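(R)-specific secondary-alkylsulfatase (Pseudomonas sp., PDB 4AXH) catalyses the zinc-dependent hydrolysis of (R)-secondary-alkyl sulfates with inversion of configuration, releasing (S)-alcohols and sulfate. Local coordinates at residues E119-L124 against P301-L306. Numbering follows the deposited sequence.
Sequences EVMPKL and PQFKVL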
ATOM      1  N   GLU A 119      18.664  -1.000 -35.953  1.00 35.75           N
ATOM      2  CA  GLU A 119      17.489  -1.246 -36.800  1.00 36.18           C
ATOM      3  C   GLU A 119      16.731  -2.449 -36.232  1.00 39.94           C
ATOM      4  O   GLU A 119      17.350  -3.432 -35.865  1.00 40.57           O
ATOM      5  CB  GLU A 119      17.905  -1.520 -38.250  1.00 37.65           C
ATOM      6  CG  GLU A 119      16.777  -1.500 -39.270  1.00 46.45           C
ATOM      7  CD  GLU A 119      17.237  -1.653 -40.710  1.00 71.53           C
ATOM      8  OE1 GLU A 119      18.059  -2.555 -40.994  1.00 51.49           O
ATOM      9  OE2 GLU A 119      16.757  -0.874 -41.564  1.00 84.77           O
ATOM     10  N   VAL A 120      15.414  -2.348 -36.117  1.00 35.57           N
ATOM     11  CA  VAL A 120      14.560  -3.438 -35.661  1.00 35.20           C
ATOM     12  C   VAL A 120      13.993  -4.068 -36.931  1.00 42.13           C
ATOM     13  O   VAL A 120      14.019  -5.281 -37.110  1.00 43.68           O
ATOM     14  CB  VAL A 120      13.438  -2.967 -34.701  1.00 38.76           C
ATOM     15  CG1 VAL A 120      12.498  -4.122 -34.317  1.00 38.45           C
ATOM     16  CG2 VAL A 120      14.014  -2.290 -33.457  1.00 38.03           C
ATOM     17  N   MET A 121      13.522  -3.218 -37.821  1.00 40.47           N
ATOM     18  CA  MET A 121      12.939  -3.506 -39.132  1.00 40.51           C
ATOM     19  C   MET A 121      13.210  -2.261 -40.007  1.00 46.99           C
ATOM     20  O   MET A 121      13.409  -1.186 -39.440  1.00 46.95           O
ATOM     21  CB  MET A 121      11.417  -3.662 -38.988  1.00 42.18           C
ATOM     22  CG  MET A 121      11.037  -4.896 -38.301  1.00 45.64           C
ATOM     23  SD  MET A 121       9.341  -5.265 -38.569  1.00 50.28           S
ATOM     24  CE  MET A 121       9.332  -6.920 -37.908  1.00 47.06           C
ATOM     25  N   PRO A 122      13.187  -2.332 -41.360  1.00 43.62           N
ATOM     26  CA  PRO A 122      13.376  -1.091 -42.144  1.00 41.81           C
ATOM     27  C   PRO A 122      12.276  -0.099 -41.767  1.00 41.95           C
ATOM     28  O   PRO A 122      11.144  -0.553 -41.515  1.00 39.04           O
ATOM     29  CB  PRO A 122      13.274  -1.566 -43.596  1.00 43.21           C
ATOM     30  CG  PRO A 122      13.521  -3.060 -43.534  1.00 47.54           C
ATOM     31  CD  PRO A 122      12.939  -3.496 -42.244  1.00 43.68           C
ATOM     32  N   LYS A 123      12.639   1.238 -41.614  1.00 37.78           N
ATOM     33  CA  LYS A 123      11.753   2.344 -41.182  1.00 36.47           C
ATOM     34  C   LYS A 123      11.500   2.313 -39.641  1.00 39.25           C
ATOM     35  O   LYS A 123      10.675   3.087 -39.150  1.00 39.16           O
ATOM     36  CB  LYS A 123      10.382   2.329 -41.917  1.00 38.77           C
ATOM     37  CG  LYS A 123      10.370   2.736 -43.382  1.00 55.39           C
ATOM     38  CD  LYS A 123       8.910   2.707 -43.921  1.00 72.75           C
ATOM     39  CE  LYS A 123       8.737   3.451 -45.232  1.00 92.92           C
ATOM     40  NZ  LYS A 123       7.325   3.844 -45.499  1.00 94.39           N
ATOM     41  N   LEU A 124      12.186   1.421 -38.891  1.00 34.62           N
ATOM     42  CA  LEU A 124      11.996   1.237 -37.445  1.00 34.90           C
ATOM     43  C   LEU A 124      13.318   1.025 -36.715  1.00 40.66           C
ATOM     44  O   LEU A 124      13.955  -0.026 -36.847  1.00 40.41           O
ATOM     45  CB  LEU A 124      11.032   0.079 -37.187  1.00 34.85           C
ATOM     46  CG  LEU A 124      10.457  -0.031 -35.794  1.00 40.13           C
ATOM     47  CD1 LEU A 124       9.422   1.051 -35.559  1.00 43.04           C
ATOM     48  CD2 LEU A 124       9.833  -1.405 -35.560  1.00 36.74           C
ATOM     49  N   PRO A 301       0.559  -2.378 -36.118  1.00 41.15           N
ATOM     50  CA  PRO A 301      -0.022  -3.369 -37.048  1.00 42.33           C
ATOM     51  C   PRO A 301       0.713  -3.525 -38.375  1.00 46.53           C
ATOM     52  O   PRO A 301       0.875  -4.656 -38.826  1.00 48.20           O
ATOM     53  CB  PRO A 301      -1.499  -2.968 -37.169  1.00 43.96           C
ATOM     54  CG  PRO A 301      -1.600  -1.623 -36.580  1.00 47.15           C
ATOM     55  CD  PRO A 301      -0.451  -1.396 -35.675  1.00 42.30           C
ATOM     56  N   GLN A 302       1.255  -2.428 -38.923  1.00 42.25           N
ATOM     57  CA  GLN A 302       2.000  -2.427 -40.186  1.00 42.20           C
ATOM     58  C   GLN A 302       3.309  -3.176 -40.097  1.00 48.74           C
ATOM     59  O   GLN A 302       3.746  -3.765 -41.091  1.00 51.65           O
ATOM     60  CB  GLN A 302       2.305  -0.996 -40.652  1.00 42.90           C
ATOM     61  CG  GLN A 302       1.090  -0.148 -41.006  1.00 44.48           C
ATOM     62  CD  GLN A 302       1.417   1.329 -40.954  1.00 63.57           C
ATOM     63  OE1 GLN A 302       2.466   1.776 -40.460  1.00 55.01           O
ATOM     64  NE2 GLN A 302       0.509   2.129 -41.451  1.00 61.94           N
ATOM     65  N   PHE A 303       3.956  -3.125 -38.921  1.00 43.38           N
ATOM     66  CA  PHE A 303       5.272  -3.705 -38.687  1.00 41.62           C
ATOM     67  C   PHE A 303       5.236  -5.076 -38.009  1.00 46.56           C
ATOM     68  O   PHE A 303       6.258  -5.775 -38.023  1.00 46.34           O
ATOM     69  CB  PHE A 303       6.097  -2.739 -37.828  1.00 42.27           C
ATOM     70  CG  PHE A 303       6.483  -1.445 -38.498  1.00 42.52           C
ATOM     71  CD1 PHE A 303       5.611  -0.365 -38.513  1.00 44.08           C
ATOM     72  CD2 PHE A 303       7.749  -1.279 -39.042  1.00 44.57           C
ATOM     73  CE1 PHE A 303       5.966   0.824 -39.134  1.00 46.50           C
ATOM     74  CE2 PHE A 303       8.113  -0.078 -39.647  1.00 45.91           C
ATOM     75  CZ  PHE A 303       7.215   0.962 -39.697  1.00 45.19           C
ATOM     76  N   LYS A 304       4.074  -5.461 -37.426  1.00 42.98           N
ATOM     77  CA  LYS A 304       3.919  -6.727 -36.692  0.50 43.28           C
ATOM     78  C   LYS A 304       4.901  -6.764 -35.488  1.00 48.92           C
ATOM     79  O   LYS A 304       5.489  -7.820 -35.178  1.00 49.31           O
ATOM     80  CB  LYS A 304       4.076  -7.972 -37.609  0.50 44.36           C
ATOM     81  CG  LYS A 304       2.796  -8.435 -38.284  0.50 42.84           C
ATOM     82  CD  LYS A 304       2.955  -9.851 -38.837  0.50 42.15           C
ATOM     83  CE  LYS A 304       1.915 -10.796 -38.282  0.50 41.04           C
ATOM     84  NZ  LYS A 304       2.483 -12.145 -37.990  0.50 49.83           N
ATOM     85  N   VAL A 305       5.112  -5.573 -34.841  1.00 44.20           N
ATOM     86  CA  VAL A 305       5.987  -5.361 -33.683  1.00 42.79           C
ATOM     87  C   VAL A 305       5.143  -4.864 -32.518  1.00 44.90           C
ATOM     88  O   VAL A 305       4.188  -4.100 -32.733  1.00 46.20           O
ATOM     89  CB  VAL A 305       7.272  -4.494 -33.908  1.00 46.77           C
ATOM     90  CG1 VAL A 305       7.923  -4.724 -35.260  1.00 46.16           C
ATOM     91  CG2 VAL A 305       7.020  -3.026 -33.699  1.00 47.52           C
ATOM     92  N   LEU A 306       5.469  -5.312 -31.291  1.00 36.91           N
ATOM     93  CA  LEU A 306       4.758  -4.882 -30.089  1.00 34.33           C
ATOM     94  C   LEU A 306       5.703  -4.161 -29.144  1.00 38.69           C
ATOM     95  O   LEU A 306       6.806  -4.647 -28.871  1.00 38.78           O
ATOM     96  CB  LEU A 306       4.018  -6.043 -29.396  1.00 33.17           C
ATOM     97  CG  LEU A 306       3.335  -5.761 -28.045  1.00 35.33           C
ATOM     98  CD1 LEU A 306       2.094  -4.918 -28.211  1.00 36.11           C
ATOM     99  CD2 LEU A 306       3.010  -7.017 -27.333  1.00 31.94           C
TER
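The ring of F303 carries L124 CD1 over one face, at a looser distance, and near its plane, at the edge, stand K123 CB, the sulfur of M121 and the backbone O of P122, 3.6 Å from F303 CE2. A phenyl edge suits this mixed company, since its weakly positive C-H groups can face a carbonyl oxygen while the apolar face takes a methyl. L124 also sets its CB 3.8 Å from F303 CE2. Its CG is anti to the backbone N (chi1 -165°), and its CD2 touches both the CD2 side of the ring and V305, meeting V305 CG2 tip to tip at 3.7 Å. The short branched side chain of V305 meets the ends of L124 and M121: CG2 packs on L124 CD2, and CG1 touches both that methyl and M121 SD, the latter at 3.6 Å. M121, flexible and unbranched, runs extended beyond CG (chi2 -163°) and spans the gap, its SD and CE lying against V305 CG1 and F303 O. The contact joins two turns, one from each sheet of the metallo-beta-lactamase αββα sandwich, at the strand ends, where each sheet turns back, away from the zinc site. Residues 119-124 link strands 116-119 and 124-128 through a type II turn from M121 to L124, closed by L124 N to M121 O at 2.9 Å, with V120 and M121 forming a classic bulge against L124. K123 holds the left-handed third place of this turn (phi 77°); lysine suits this exposed position because only CB is needed for packing on F303, and the extended chain then carries the amino group off from the ring. Opposite, K304 and V305 form a G1 bulge facing L300. No hydrogen bond crosses between the turns; I138 of strand 135-138 touches both L124 and F303, and V350 lies against M121 and V305.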